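Local coordinates for protein threonine phosphate decarboxylase-like enzyme (Sulfurospirillum multivorans, PDB 6OUX) that decarboxylates L-serine O-phosphate to ethanolamine O-phosphate with pyridoxal phosphate, for norcobamide biosynthesis, and is less active on L-threonine phosphate, at residues I205-S210 against P234-V239; E57-Y62 against E280-L285; G25-S30 against K44-Y49; E311-I316 against M383-I388. One frame throughout, in Å; residues are numbered along the deposited sequence.

Contact 1 of 4, residues I205-S210 against P234-V239; sequences IIIDES and PNVIIV
Ile207, Val236 and Ile238 form the apolar centre. The Ile207 and Val236 side chains cross obliquely, Ile207 CD1 lying 4.1 Å from Val236 CG1. The second torsion of Ile238 (chi2 -61°) brings its CD1 within 4.0 Å of Ile207 CB on the neighbouring strand. Met192 and Leu196 of helix 189-198 pack on this face of the sheet. On the other face Ile206 and Val239 lie side by side and meet through their CG2 methyls at 4.0 Å. Ile205, Ile207 and Glu209 each donate N-H to the chain of 234-239, and the carbonyls of Ile205 and Ile207 accept from Ile237 and Val239. The bond from Ile207 N to Ile237 O, 2.7 Å, arrives nearly along the C=O axis. Ile206 and Asp208 turn their backbone groups to strand 173-177 and the residue after it. At one end Asn235 ND2 lies 3.3 Å from Ile205 CD1, but its hydrogen bond goes to Val202 O. At the other end Asp208 OD1 takes two bonds from Ser210. OG comes in at 2.5 Å on the syn lone pair, and N at 2.9 Å from above the carboxylate plane, closing an Asx turn. The side chain of Asn181, assigned to O-phospho-L-serine binding, is about 6 Å from that of Asp208. The arrangement is the parallel pair of a beta-alpha-beta unit in the large mixed sheet of a fold type I PLP enzyme.

Contact 2 of 4, residues E57-Y62 against E280-L285; sequences ELVLDY and EYCLRL
Tyr62 holds CG anti to its carbonyl carbon (chi1 -83°), while Leu285 holds CG anti to its backbone N (chi1 -175°). These torsions bring the leucine methyls against the tyrosine. Leu285 CD1 meets Tyr62 CD2 at 3.7 Å, approaching the ring obliquely. The other methyl, Leu285 CD2, sits 4.1 Å from Tyr62 CB and 4.2 Å from Val59 CG1, so this methyl touches both residues. Val59 CG1 also approaches Cys282 SG, at 4.4 Å. Tyr281 has CG anti to its backbone N (chi1 169°), which points its ring at helix 53-68, where it also packs on Ile63 and Leu67. Its OH lies 3.7 Å from Tyr62 CB and 3.4 Å from the backbone Tyr62 O, and its hydrogen bond is to Glu66, one turn further on. No hydrogen bond joins the two segments themselves. Away from the contact, Arg284 grips Glu280 side-on. Both NE, at 3.0 Å, and NH2 of Arg284 donate to Glu280 OE2, in the guanidinium plane. Ser82 OG also bonds that oxygen. The axes of the two short helical segments pass 11.6 Å apart at their closest and cross steeply, and the gap is bridged mainly by side chains. Helix 289-314 packs beside both partners: Phe291 meets the Tyr62 ring edge-to-face and also touches Leu285. Helix 84-95 packs on Leu283 and Arg284, and Ile248 from a loop reaches Val59.

Contact 3 of 4, residues G25-S30 against K44-Y49; sequences GSHSPS and KIDACY
Asp46 OD2 is held by one short, nearly straight hydrogen bond. His27 NE2 donates to it at 2.7 Å with an angle of 167° at the hydrogen. The oxygen uses its syn lone pair and lies close to the imidazole plane. The other oxygen, OD1, accepts from Cys48 N at 2.9 Å on its anti lone pair, which makes an Asx turn. Both carboxylate oxygens are thus engaged, one tying the loop 25-30 and the other shaping its own chain. Histidine and aspartate meet tip to tip, with ring and carboxylate planes 64° apart. The negative charge would be expected to stabilise a protonated imidazole. Cys48 lies over one face of the His27 ring. Its CB is 4.2 Å from the ring centroid and 28° off the normal, a CH-pi contact. The same CB touches Ser26 O at 3.4 Å. The contact joins the loop before helix 31-37 to strand 45-46 and the residues just after it; within this chain, that strand is the outermost on one side of the smaller mixed sheet. It also borders the annotated substrate site. Gly25 O bonds Arg355 and Cys48 O bonds Arg369, two arginines assigned to O-phospho-L-serine binding. The pairing of these segments is thus consistent with a second-shell role in positioning the arginines. A cis peptide bond precedes Pro29, whose carbonyl bonds Tyr353. Tyr49 lies alongside His27, pointing the same way, and places its CB 4.0 Å from His27 CE1.

Contact 4 of 4, residues E311-I316 against M383-I388; sequences EALLGI and MALKSI
No ring, carboxylate or guanidinium enters this contact, so there are no faces or edges to assign; aliphatic chains do the touching. Ile316 is the central piece. It lies beyond Leu313 in the chain and points its CB toward helix 375-388. Its CG1 is anti to its carbonyl carbon, and the extended second torsion (chi2 176°) carries CD1 on to Leu385 CB, at 3.8 Å. The two side chains cross at about a right angle. Lys386 passes obliquely across the same isoleucine. Its CG lies 3.5 Å from Ile316 CG1, a close packing distance, and its CE lies 3.9 Å from that atom. Leu313 starts away from the partner helix, but its branch returns, and CD2 meets Leu385 CD1 at 3.9 Å. Both leucines also pack on Leu331 of strand 328-332, and Leu313 reaches Val321 of strand 320-321. The two segments therefore lie together against the smaller mixed sheet. Helix 339-350 packs on Ala384 and Ile388 elsewhere on helix 375-388. The polar part lies on the exposed side, at Lys386. The Lys386 chain bends at its last torsion (chi4 130°) and brings NZ to a water at 3.0 Å. That water in turn donates to Ala312 O at 2.8 Å. No direct hydrogen bond joins the segments. The chemistry implies that the lysine does two things: its methylenes pack on Ile316, and probably shield it from solvent, while its ammonium binds a water that links it to Ala312 O.

Overall arrangement
Contact 1 is wholly buried and lies in the large mixed sheet; backbone hydrogen bonds run its length. Contact 2 is also buried but joins two helices without a hydrogen bond between them, chiefly through side chains. Contact 4 is similar in its apolar core, yet its lysine and water mark an edge near solvent. Contact 3 is a surface contact between loop and edge strand, and the one with a direct side-chain hydrogen bond between its segments, His27 to Asp46. Contacts 3 and 4 both adjoin the smaller sheet, with centres about 20 Å apart. Helix 277-286 of contact 2 is followed in the chain by helix 289-314 of contact 4. Along the chain, contact 1 is nested within the loop closed by contact 2.

Contact 1 of 4, residues I205-S210 against P234-V239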
loop_
_atom_site.group_PDB
_atom_site.type_symbol
_atom_site.label_atom_id
_atom_site.label_comp_id
_atom_site.label_asym_id
_atom_site.label_seq_id
_atom_site.Cartn_x
_atom_site.Cartn_y
_atom_site.Cartn_z
ATOM N N ILE A 205 -3.909 -12.390 21.476
ATOM C CA ILE A 205 -2.503 -12.637 21.571
ATOM C C ILE A 205 -1.993 -12.608 20.130
ATOM O O ILE A 205 -2.267 -13.549 19.350
ATOM C CB ILE A 205 -2.172 -13.999 22.248
ATOM C CG1 ILE A 205 -2.721 -13.997 23.693
ATOM C CG2 ILE A 205 -0.663 -14.204 22.153
ATOM C CD1 ILE A 205 -2.478 -15.267 24.443
ATOM N N ILE A 206 -1.318 -11.506 19.808
ATOM C CA ILE A 206 -0.807 -11.213 18.488
ATOM C C ILE A 206 0.594 -11.705 18.417
ATOM O O ILE A 206 1.425 -11.350 19.267
ATOM C CB ILE A 206 -0.775 -9.705 18.197
ATOM C CG1 ILE A 206 -2.215 -9.179 18.111
ATOM C CG2 ILE A 206 0.001 -9.455 16.915
ATOM C CD1 ILE A 206 -2.315 -7.694 18.315
ATOM N N ILE A 207 0.864 -12.573 17.451
ATOM C CA ILE A 207 2.205 -13.148 17.318
ATOM C C ILE A 207 2.713 -12.803 15.942
ATOM O O ILE A 207 2.190 -13.312 14.920
ATOM C CB ILE A 207 2.202 -14.696 17.481
ATOM C CG1 ILE A 207 1.545 -15.106 18.797
ATOM C CG2 ILE A 207 3.623 -15.195 17.393
ATOM C CD1 ILE A 207 1.345 -16.598 19.051
ATOM N N ASP A 208 3.752 -11.982 15.911
ATOM C CA ASP A 208 4.484 -11.631 14.687
ATOM C C ASP A 208 5.591 -12.667 14.422
ATOM O O ASP A 208 6.664 -12.668 15.088
ATOM C CB ASP A 208 5.023 -10.208 14.753
ATOM C CG ASP A 208 5.753 -9.790 13.493
ATOM O OD1 ASP A 208 5.890 -10.548 12.509
ATOM O OD2 ASP A 208 6.220 -8.639 13.512
ATOM N N GLU A 209 5.318 -13.566 13.486
ATOM C CA GLU A 209 6.312 -14.574 13.134
ATOM C C GLU A 209 7.057 -14.249 11.851
ATOM O O GLU A 209 7.431 -15.173 11.098
ATOM C CB GLU A 209 5.628 -15.955 13.001
ATOM C CG GLU A 209 4.575 -16.007 11.899
ATOM C CD GLU A 209 4.222 -17.417 11.492
ATOM O OE1 GLU A 209 4.663 -18.388 12.216
ATOM O OE2 GLU A 209 3.458 -17.546 10.491
ATOM N N SER A 210 7.265 -12.990 11.603
ATOM C CA SER A 210 7.868 -12.529 10.329
ATOM C C SER A 210 9.250 -13.148 10.046
ATOM O O SER A 210 9.682 -13.262 8.876
ATOM C CB SER A 210 7.951 -10.983 10.280
ATOM O OG SER A 210 6.675 -10.362 10.099
ATOM N N PRO A 234 -8.046 -20.103 20.312
ATOM C CA PRO A 234 -8.976 -19.137 19.694
ATOM C C PRO A 234 -8.689 -17.650 19.939
ATOM O O PRO A 234 -9.284 -16.815 19.280
ATOM C CB PRO A 234 -10.341 -19.509 20.318
ATOM C CG PRO A 234 -9.995 -20.183 21.574
ATOM C CD PRO A 234 -8.719 -20.931 21.306
ATOM N N ASN A 235 -7.755 -17.331 20.833
ATOM C CA ASN A 235 -7.360 -15.951 21.053
ATOM C C ASN A 235 -6.099 -15.521 20.268
ATOM O O ASN A 235 -5.645 -14.402 20.445
ATOM C CB ASN A 235 -7.155 -15.630 22.533
ATOM C CG ASN A 235 -6.039 -16.394 23.144
ATOM O OD1 ASN A 235 -5.565 -17.399 22.578
ATOM N ND2 ASN A 235 -5.707 -16.042 24.369
ATOM N N VAL A 236 -5.528 -16.412 19.468
ATOM C CA VAL A 236 -4.339 -16.094 18.708
ATOM C C VAL A 236 -4.627 -15.383 17.381
ATOM O O VAL A 236 -5.463 -15.828 16.569
ATOM C CB VAL A 236 -3.470 -17.336 18.541
ATOM C CG1 VAL A 236 -2.352 -17.161 17.492
ATOM C CG2 VAL A 236 -2.858 -17.676 19.895
ATOM N N ILE A 237 -3.802 -14.374 17.137
ATOM C CA ILE A 237 -3.667 -13.719 15.847
ATOM C C ILE A 237 -2.227 -13.854 15.382
ATOM O O ILE A 237 -1.292 -13.504 16.134
ATOM C CB ILE A 237 -4.049 -12.258 15.924
ATOM C CG1 ILE A 237 -5.538 -12.126 16.202
ATOM C CG2 ILE A 237 -3.743 -11.527 14.626
ATOM C CD1 ILE A 237 -5.978 -10.796 16.749
ATOM N N ILE A 238 -2.060 -14.443 14.204
ATOM C CA ILE A 238 -0.733 -14.579 13.616
ATOM C C ILE A 238 -0.527 -13.477 12.610
ATOM O O ILE A 238 -1.387 -13.209 11.755
ATOM C CB ILE A 238 -0.551 -15.954 12.910
ATOM C CG1 ILE A 238 -0.784 -17.110 13.881
ATOM C CG2 ILE A 238 0.823 -16.064 12.250
ATOM C CD1 ILE A 238 0.174 -17.161 15.072
ATOM N N VAL A 239 0.629 -12.821 12.673
ATOM C CA VAL A 239 0.952 -11.841 11.658
ATOM C C VAL A 239 2.320 -12.169 11.062
ATOM O O VAL A 239 3.226 -12.561 11.798
ATOM C CB VAL A 239 1.019 -10.405 12.283
ATOM C CG1 VAL A 239 1.330 -9.420 11.213
ATOM C CG2 VAL A 239 -0.266 -9.992 12.929
#

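Contact 2 of 4, residues E57-Y62 against E280-L285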
loop_
_atom_site.group_PDB
_atom_site.type_symbol
_atom_site.label_atom_id
_atom_site.label_comp_id
_atom_site.label_asym_id
_atom_site.label_seq_id
_atom_site.Cartn_x
_atom_site.Cartn_y
_atom_site.Cartn_z
ATOM N N GLU A 57 17.020 -13.199 -5.233
ATOM C CA GLU A 57 17.574 -13.566 -6.556
ATOM C C GLU A 57 16.646 -14.547 -7.230
ATOM O O GLU A 57 16.351 -14.369 -8.392
ATOM C CB GLU A 57 19.002 -14.190 -6.492
ATOM C CG GLU A 57 20.058 -13.299 -5.857
ATOM C CD GLU A 57 21.512 -13.634 -6.173
ATOM O OE1 GLU A 57 21.808 -14.700 -6.778
ATOM O OE2 GLU A 57 22.384 -12.817 -5.780
ATOM N N LEU A 58 16.110 -15.526 -6.482
ATOM C CA LEU A 58 15.119 -16.464 -7.016
ATOM C C LEU A 58 13.880 -15.783 -7.561
ATOM O O LEU A 58 13.480 -16.032 -8.688
ATOM C CB LEU A 58 14.707 -17.501 -5.989
ATOM C CG LEU A 58 13.744 -18.630 -6.427
ATOM C CD1 LEU A 58 14.495 -19.524 -7.377
ATOM C CD2 LEU A 58 13.272 -19.414 -5.196
ATOM N N VAL A 59 13.271 -14.919 -6.742
ATOM C CA VAL A 59 12.097 -14.161 -7.167
ATOM C C VAL A 59 12.385 -13.272 -8.360
ATOM O O VAL A 59 11.582 -13.237 -9.274
ATOM C CB VAL A 59 11.495 -13.354 -6.004
ATOM C CG1 VAL A 59 10.244 -12.590 -6.462
ATOM C CG2 VAL A 59 11.044 -14.299 -4.904
ATOM N N LEU A 60 13.503 -12.536 -8.373
ATOM C CA LEU A 60 13.859 -11.685 -9.539
ATOM C C LEU A 60 14.005 -12.511 -10.821
ATOM O O LEU A 60 13.643 -12.065 -11.929
ATOM C CB LEU A 60 15.126 -10.895 -9.298
ATOM C CG LEU A 60 14.961 -9.759 -8.260
ATOM C CD1 LEU A 60 16.331 -9.289 -7.824
ATOM C CD2 LEU A 60 14.100 -8.638 -8.885
ATOM N N ASP A 61 14.486 -13.737 -10.672
ATOM C CA ASP A 61 14.704 -14.617 -11.801
ATOM C C ASP A 61 13.378 -15.051 -12.366
ATOM O O ASP A 61 13.254 -15.074 -13.565
ATOM C CB ASP A 61 15.550 -15.829 -11.395
ATOM C CG ASP A 61 15.842 -16.726 -12.536
ATOM O OD1 ASP A 61 16.551 -16.301 -13.476
ATOM O OD2 ASP A 61 15.326 -17.815 -12.498
ATOM N N TYR A 62 12.381 -15.382 -11.529
ATOM C CA TYR A 62 11.051 -15.641 -11.995
ATOM C C TYR A 62 10.405 -14.424 -12.682
ATOM O O TYR A 62 9.727 -14.558 -13.727
ATOM C CB TYR A 62 10.132 -16.152 -10.883
ATOM C CG TYR A 62 10.208 -17.621 -10.587
ATOM C CD1 TYR A 62 11.098 -18.153 -9.659
ATOM C CD2 TYR A 62 9.351 -18.479 -11.195
ATOM C CE1 TYR A 62 11.123 -19.491 -9.376
ATOM C CE2 TYR A 62 9.364 -19.816 -10.919
ATOM C CZ TYR A 62 10.255 -20.310 -10.026
ATOM O OH TYR A 62 10.200 -21.619 -9.803
ATOM N N GLU A 280 0.512 -8.685 -6.397
ATOM C CA GLU A 280 -0.308 -9.828 -6.734
ATOM C C GLU A 280 0.444 -10.935 -7.426
ATOM O O GLU A 280 0.251 -12.072 -7.052
ATOM C CB GLU A 280 -1.486 -9.437 -7.602
ATOM C CG GLU A 280 -2.360 -10.611 -7.913
ATOM C CD GLU A 280 -3.623 -10.224 -8.664
ATOM O OE1 GLU A 280 -3.894 -9.018 -8.901
ATOM O OE2 GLU A 280 -4.323 -11.163 -9.047
ATOM N N TYR A 281 1.243 -10.610 -8.453
ATOM C CA TYR A 281 2.081 -11.580 -9.135
ATOM C C TYR A 281 2.897 -12.349 -8.063
ATOM O O TYR A 281 2.978 -13.576 -8.074
ATOM C CB TYR A 281 3.062 -10.903 -10.103
ATOM C CG TYR A 281 4.099 -11.871 -10.602
ATOM C CD1 TYR A 281 3.793 -12.768 -11.649
ATOM C CD2 TYR A 281 5.337 -11.994 -9.985
ATOM C CE1 TYR A 281 4.722 -13.717 -12.099
ATOM C CE2 TYR A 281 6.255 -12.976 -10.418
ATOM C CZ TYR A 281 5.940 -13.830 -11.461
ATOM O OH TYR A 281 6.846 -14.784 -11.911
ATOM N N CYS A 282 3.495 -11.609 -7.154
ATOM C CA CYS A 282 4.403 -12.218 -6.174
ATOM C C CYS A 282 3.636 -13.096 -5.212
ATOM O O CYS A 282 4.074 -14.186 -4.862
ATOM C CB CYS A 282 5.155 -11.144 -5.390
ATOM S SG CYS A 282 6.507 -10.366 -6.300
ATOM N N LEU A 283 2.475 -12.624 -4.821
ATOM C CA LEU A 283 1.637 -13.388 -3.917
ATOM C C LEU A 283 1.261 -14.755 -4.517
ATOM O O LEU A 283 1.331 -15.812 -3.811
ATOM C CB LEU A 283 0.368 -12.629 -3.564
ATOM C CG LEU A 283 -0.278 -13.181 -2.313
ATOM C CD1 LEU A 283 0.390 -12.496 -1.133
ATOM C CD2 LEU A 283 -1.788 -12.951 -2.293
ATOM N N ARG A 284 0.879 -14.726 -5.797
ATOM C CA ARG A 284 0.480 -15.947 -6.497
ATOM C C ARG A 284 1.675 -16.835 -6.794
ATOM O O ARG A 284 1.542 -18.062 -6.814
ATOM C CB ARG A 284 -0.228 -15.645 -7.777
ATOM C CG ARG A 284 -1.572 -14.971 -7.603
ATOM C CD ARG A 284 -2.189 -14.684 -8.983
ATOM N NE ARG A 284 -3.465 -14.041 -8.794
ATOM C CZ ARG A 284 -4.610 -14.674 -8.550
ATOM N NH1 ARG A 284 -4.693 -16.010 -8.554
ATOM N NH2 ARG A 284 -5.693 -13.949 -8.338
ATOM N N LEU A 285 2.833 -16.237 -6.985
ATOM C CA LEU A 285 4.044 -16.997 -7.088
ATOM C C LEU A 285 4.327 -17.769 -5.807
ATOM O O LEU A 285 4.557 -18.978 -5.818
ATOM C CB LEU A 285 5.197 -16.043 -7.413
ATOM C CG LEU A 285 6.523 -16.725 -7.680
ATOM C CD1 LEU A 285 6.473 -17.511 -8.998
ATOM C CD2 LEU A 285 7.550 -15.630 -7.697
#

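Contact 3 of 4, residues G25-S30 against K44-Y49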
loop_
_atom_site.group_PDB
_atom_site.type_symbol
_atom_site.label_atom_id
_atom_site.label_comp_id
_atom_site.label_asym_id
_atom_site.label_seq_id
_atom_site.Cartn_x
_atom_site.Cartn_y
_atom_site.Cartn_z
ATOM N N GLY A 25 12.990 3.245 11.327
ATOM C CA GLY A 25 13.110 2.120 10.412
ATOM C C GLY A 25 14.564 1.659 10.253
ATOM O O GLY A 25 15.480 2.126 10.932
ATOM N N SER A 26 14.752 0.822 9.248
ATOM C CA SER A 26 15.980 0.078 9.025
ATOM C C SER A 26 17.183 0.960 8.654
ATOM O O SER A 26 18.306 0.671 9.073
ATOM C CB SER A 26 15.718 -0.962 7.901
ATOM O OG SER A 26 15.009 -2.067 8.436
ATOM N N HIS A 27 16.966 1.988 7.841
ATOM C CA HIS A 27 18.057 2.948 7.517
ATOM C C HIS A 27 17.888 4.269 8.264
ATOM O O HIS A 27 17.134 5.146 7.816
ATOM C CB HIS A 27 18.100 3.277 6.037
ATOM C CG HIS A 27 18.265 2.086 5.163
ATOM N ND1 HIS A 27 17.196 1.370 4.683
ATOM C CD2 HIS A 27 19.373 1.497 4.654
ATOM C CE1 HIS A 27 17.640 0.393 3.909
ATOM N NE2 HIS A 27 18.955 0.443 3.883
ATOM N N SER A 28 18.605 4.403 9.365
ATOM C CA SER A 28 18.679 5.659 10.099
ATOM C C SER A 28 20.140 6.059 10.306
ATOM O O SER A 28 20.900 5.393 11.053
ATOM C CB SER A 28 18.005 5.531 11.453
ATOM O OG SER A 28 17.868 6.817 12.089
ATOM N N PRO A 29 20.570 7.107 9.629
ATOM C CA PRO A 29 19.805 7.935 8.661
ATOM C C PRO A 29 19.430 7.242 7.336
ATOM O O PRO A 29 19.977 6.159 6.997
ATOM C CB PRO A 29 20.732 9.111 8.404
ATOM C CG PRO A 29 22.121 8.599 8.743
ATOM C CD PRO A 29 21.922 7.630 9.872
ATOM N N SER A 30 18.534 7.879 6.587
ATOM C CA SER A 30 18.013 7.302 5.369
ATOM C C SER A 30 19.097 7.270 4.363
ATOM O O SER A 30 19.972 8.108 4.401
ATOM C CB SER A 30 16.853 8.142 4.805
ATOM O OG SER A 30 17.332 9.196 3.975
ATOM N N LYS A 44 28.688 -0.264 -0.656
ATOM C CA LYS A 44 28.862 -1.550 -1.377
ATOM C C LYS A 44 28.034 -2.718 -0.803
ATOM O O LYS A 44 27.620 -3.617 -1.552
ATOM C CB LYS A 44 30.352 -1.955 -1.376
ATOM C CG LYS A 44 31.271 -1.031 -2.176
ATOM C CD LYS A 44 32.735 -1.194 -1.736
ATOM C CE LYS A 44 33.705 -1.254 -2.895
ATOM N NZ LYS A 44 35.103 -1.216 -2.370
ATOM N N ILE A 45 27.872 -2.741 0.535
ATOM C CA ILE A 45 27.082 -3.773 1.207
ATOM C C ILE A 45 26.116 -3.056 2.127
ATOM O O ILE A 45 26.553 -2.379 3.075
ATOM C CB ILE A 45 27.975 -4.747 2.020
ATOM C CG1 ILE A 45 28.926 -5.488 1.089
ATOM C CG2 ILE A 45 27.105 -5.740 2.802
ATOM C CD1 ILE A 45 29.994 -6.246 1.849
ATOM N N ASP A 46 24.821 -3.225 1.882
ATOM C CA ASP A 46 23.836 -2.678 2.794
ATOM C C ASP A 46 23.426 -3.822 3.683
ATOM O O ASP A 46 22.685 -4.729 3.262
ATOM C CB ASP A 46 22.633 -2.089 2.024
ATOM C CG ASP A 46 21.539 -1.537 2.941
ATOM O OD1 ASP A 46 21.569 -1.647 4.221
ATOM O OD2 ASP A 46 20.614 -0.935 2.339
ATOM N N ALA A 47 23.880 -3.807 4.921
ATOM C CA ALA A 47 23.392 -4.823 5.885
ATOM C C ALA A 47 22.423 -4.259 6.951
ATOM O O ALA A 47 22.372 -4.758 8.061
ATOM C CB ALA A 47 24.573 -5.542 6.521
ATOM N N CYS A 48 21.619 -3.264 6.587
ATOM C CA CYS A 48 20.604 -2.723 7.459
ATOM C C CYS A 48 19.248 -3.354 7.275
ATOM O O CYS A 48 18.581 -3.693 8.249
ATOM C CB CYS A 48 20.398 -1.232 7.197
ATOM S SG CYS A 48 21.688 -0.180 7.819
ATOM N N TYR A 49 18.802 -3.468 6.031
ATOM C CA TYR A 49 17.499 -4.055 5.784
ATOM C C TYR A 49 17.533 -5.589 5.744
ATOM O O TYR A 49 18.520 -6.233 5.375
ATOM C CB TYR A 49 16.827 -3.499 4.511
ATOM C CG TYR A 49 17.470 -4.037 3.292
ATOM C CD1 TYR A 49 18.713 -3.552 2.886
ATOM C CD2 TYR A 49 16.879 -5.059 2.553
ATOM C CE1 TYR A 49 19.353 -4.059 1.774
ATOM C CE2 TYR A 49 17.530 -5.592 1.445
ATOM C CZ TYR A 49 18.770 -5.076 1.062
ATOM O OH TYR A 49 19.456 -5.529 -0.041
#

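Contact 4 of 4, residues E311-I316 against M383-I388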
loop_
_atom_site.group_PDB
_atom_site.type_symbol
_atom_site.label_atom_id
_atom_site.label_comp_id
_atom_site.label_asym_id
_atom_site.label_seq_id
_atom_site.Cartn_x
_atom_site.Cartn_y
_atom_site.Cartn_z
ATOM N N GLU A 311 29.030 -18.020 13.512
ATOM C CA GLU A 311 30.210 -18.692 13.969
ATOM C C GLU A 311 31.448 -17.838 13.671
ATOM O O GLU A 311 32.354 -17.705 14.537
ATOM C CB GLU A 311 30.331 -20.065 13.270
ATOM C CG GLU A 311 31.407 -20.950 13.842
ATOM C CD GLU A 311 31.543 -22.266 13.108
ATOM O OE1 GLU A 311 31.792 -22.263 11.872
ATOM O OE2 GLU A 311 31.407 -23.304 13.783
ATOM N N ALA A 312 31.477 -17.202 12.514
ATOM C CA ALA A 312 32.608 -16.393 12.157
ATOM C C ALA A 312 32.693 -15.156 13.068
ATOM O O ALA A 312 33.777 -14.743 13.454
ATOM C CB ALA A 312 32.534 -15.979 10.723
ATOM N N LEU A 313 31.538 -14.581 13.387
ATOM C CA LEU A 313 31.474 -13.424 14.252
ATOM C C LEU A 313 31.953 -13.781 15.639
ATOM O O LEU A 313 32.572 -12.960 16.255
ATOM C CB LEU A 313 30.045 -12.861 14.314
ATOM C CG LEU A 313 29.628 -12.150 13.031
ATOM C CD1 LEU A 313 28.116 -11.934 13.048
ATOM C CD2 LEU A 313 30.306 -10.805 12.811
ATOM N N LEU A 314 31.647 -14.997 16.096
ATOM C CA LEU A 314 32.046 -15.469 17.436
ATOM C C LEU A 314 33.556 -15.518 17.564
ATOM O O LEU A 314 34.098 -15.420 18.661
ATOM C CB LEU A 314 31.409 -16.828 17.776
ATOM C CG LEU A 314 29.955 -16.696 18.299
ATOM C CD1 LEU A 314 29.270 -18.046 18.467
ATOM C CD2 LEU A 314 29.922 -15.939 19.615
ATOM N N GLY A 315 34.215 -15.667 16.430
ATOM C CA GLY A 315 35.651 -15.643 16.328
ATOM C C GLY A 315 36.293 -14.303 16.610
ATOM O O GLY A 315 37.480 -14.266 16.796
ATOM N N ILE A 316 35.527 -13.201 16.623
ATOM C CA ILE A 316 36.073 -11.883 16.872
ATOM C C ILE A 316 36.162 -11.697 18.397
ATOM O O ILE A 316 35.157 -11.758 19.155
ATOM C CB ILE A 316 35.221 -10.773 16.264
ATOM C CG1 ILE A 316 35.102 -10.950 14.748
ATOM C CG2 ILE A 316 35.810 -9.411 16.565
ATOM C CD1 ILE A 316 34.180 -9.938 14.065
ATOM N N MET A 383 35.628 -9.482 8.105
ATOM C CA MET A 383 36.970 -8.934 7.875
ATOM C C MET A 383 37.051 -7.492 8.327
ATOM O O MET A 383 37.923 -7.161 9.119
ATOM C CB MET A 383 37.409 -9.094 6.399
ATOM C CG MET A 383 38.050 -10.460 6.135
ATOM S SD MET A 383 38.540 -10.874 4.415
ATOM C CE MET A 383 39.695 -12.177 4.849
ATOM N N ALA A 384 36.138 -6.666 7.814
ATOM C CA ALA A 384 36.031 -5.268 8.205
ATOM C C ALA A 384 35.922 -5.048 9.692
ATOM O O ALA A 384 36.724 -4.264 10.260
ATOM C CB ALA A 384 34.893 -4.599 7.497
ATOM N N LEU A 385 35.008 -5.751 10.345
ATOM C CA LEU A 385 34.904 -5.692 11.822
ATOM C C LEU A 385 36.173 -6.070 12.569
ATOM O O LEU A 385 36.508 -5.444 13.614
ATOM C CB LEU A 385 33.744 -6.554 12.378
ATOM C CG LEU A 385 32.363 -5.985 12.100
ATOM C CD1 LEU A 385 31.315 -7.057 12.401
ATOM C CD2 LEU A 385 32.059 -4.699 12.827
ATOM N N LYS A 386 36.861 -7.094 12.094
ATOM C CA LYS A 386 38.033 -7.586 12.844
ATOM C C LYS A 386 39.147 -6.503 12.849
ATOM O O LYS A 386 39.777 -6.238 13.848
ATOM C CB LYS A 386 38.584 -8.903 12.270
ATOM C CG LYS A 386 38.028 -10.129 12.937
ATOM C CD LYS A 386 38.853 -11.347 12.577
ATOM C CE LYS A 386 38.179 -12.660 12.977
ATOM N NZ LYS A 386 38.217 -13.524 11.763
ATOM N N SER A 387 39.321 -5.891 11.703
ATOM C CA SER A 387 40.269 -4.852 11.487
ATOM C C SER A 387 39.933 -3.569 12.264
ATOM O O SER A 387 40.798 -3.029 12.935
ATOM C CB SER A 387 40.351 -4.550 9.993
ATOM O OG SER A 387 40.726 -3.198 9.783
ATOM N N ILE A 388 38.687 -3.104 12.158
ATOM C CA ILE A 388 38.195 -1.956 12.910
ATOM C C ILE A 388 38.268 -2.156 14.408
ATOM O O ILE A 388 38.550 -1.200 15.125
ATOM C CB ILE A 388 36.734 -1.588 12.532
ATOM C CG1 ILE A 388 36.670 -1.094 11.086
ATOM C CG2 ILE A 388 36.209 -0.535 13.471
ATOM C CD1 ILE A 388 35.284 -1.029 10.476
HETATM O O HOH W 1 36.259 -15.612 12.569
#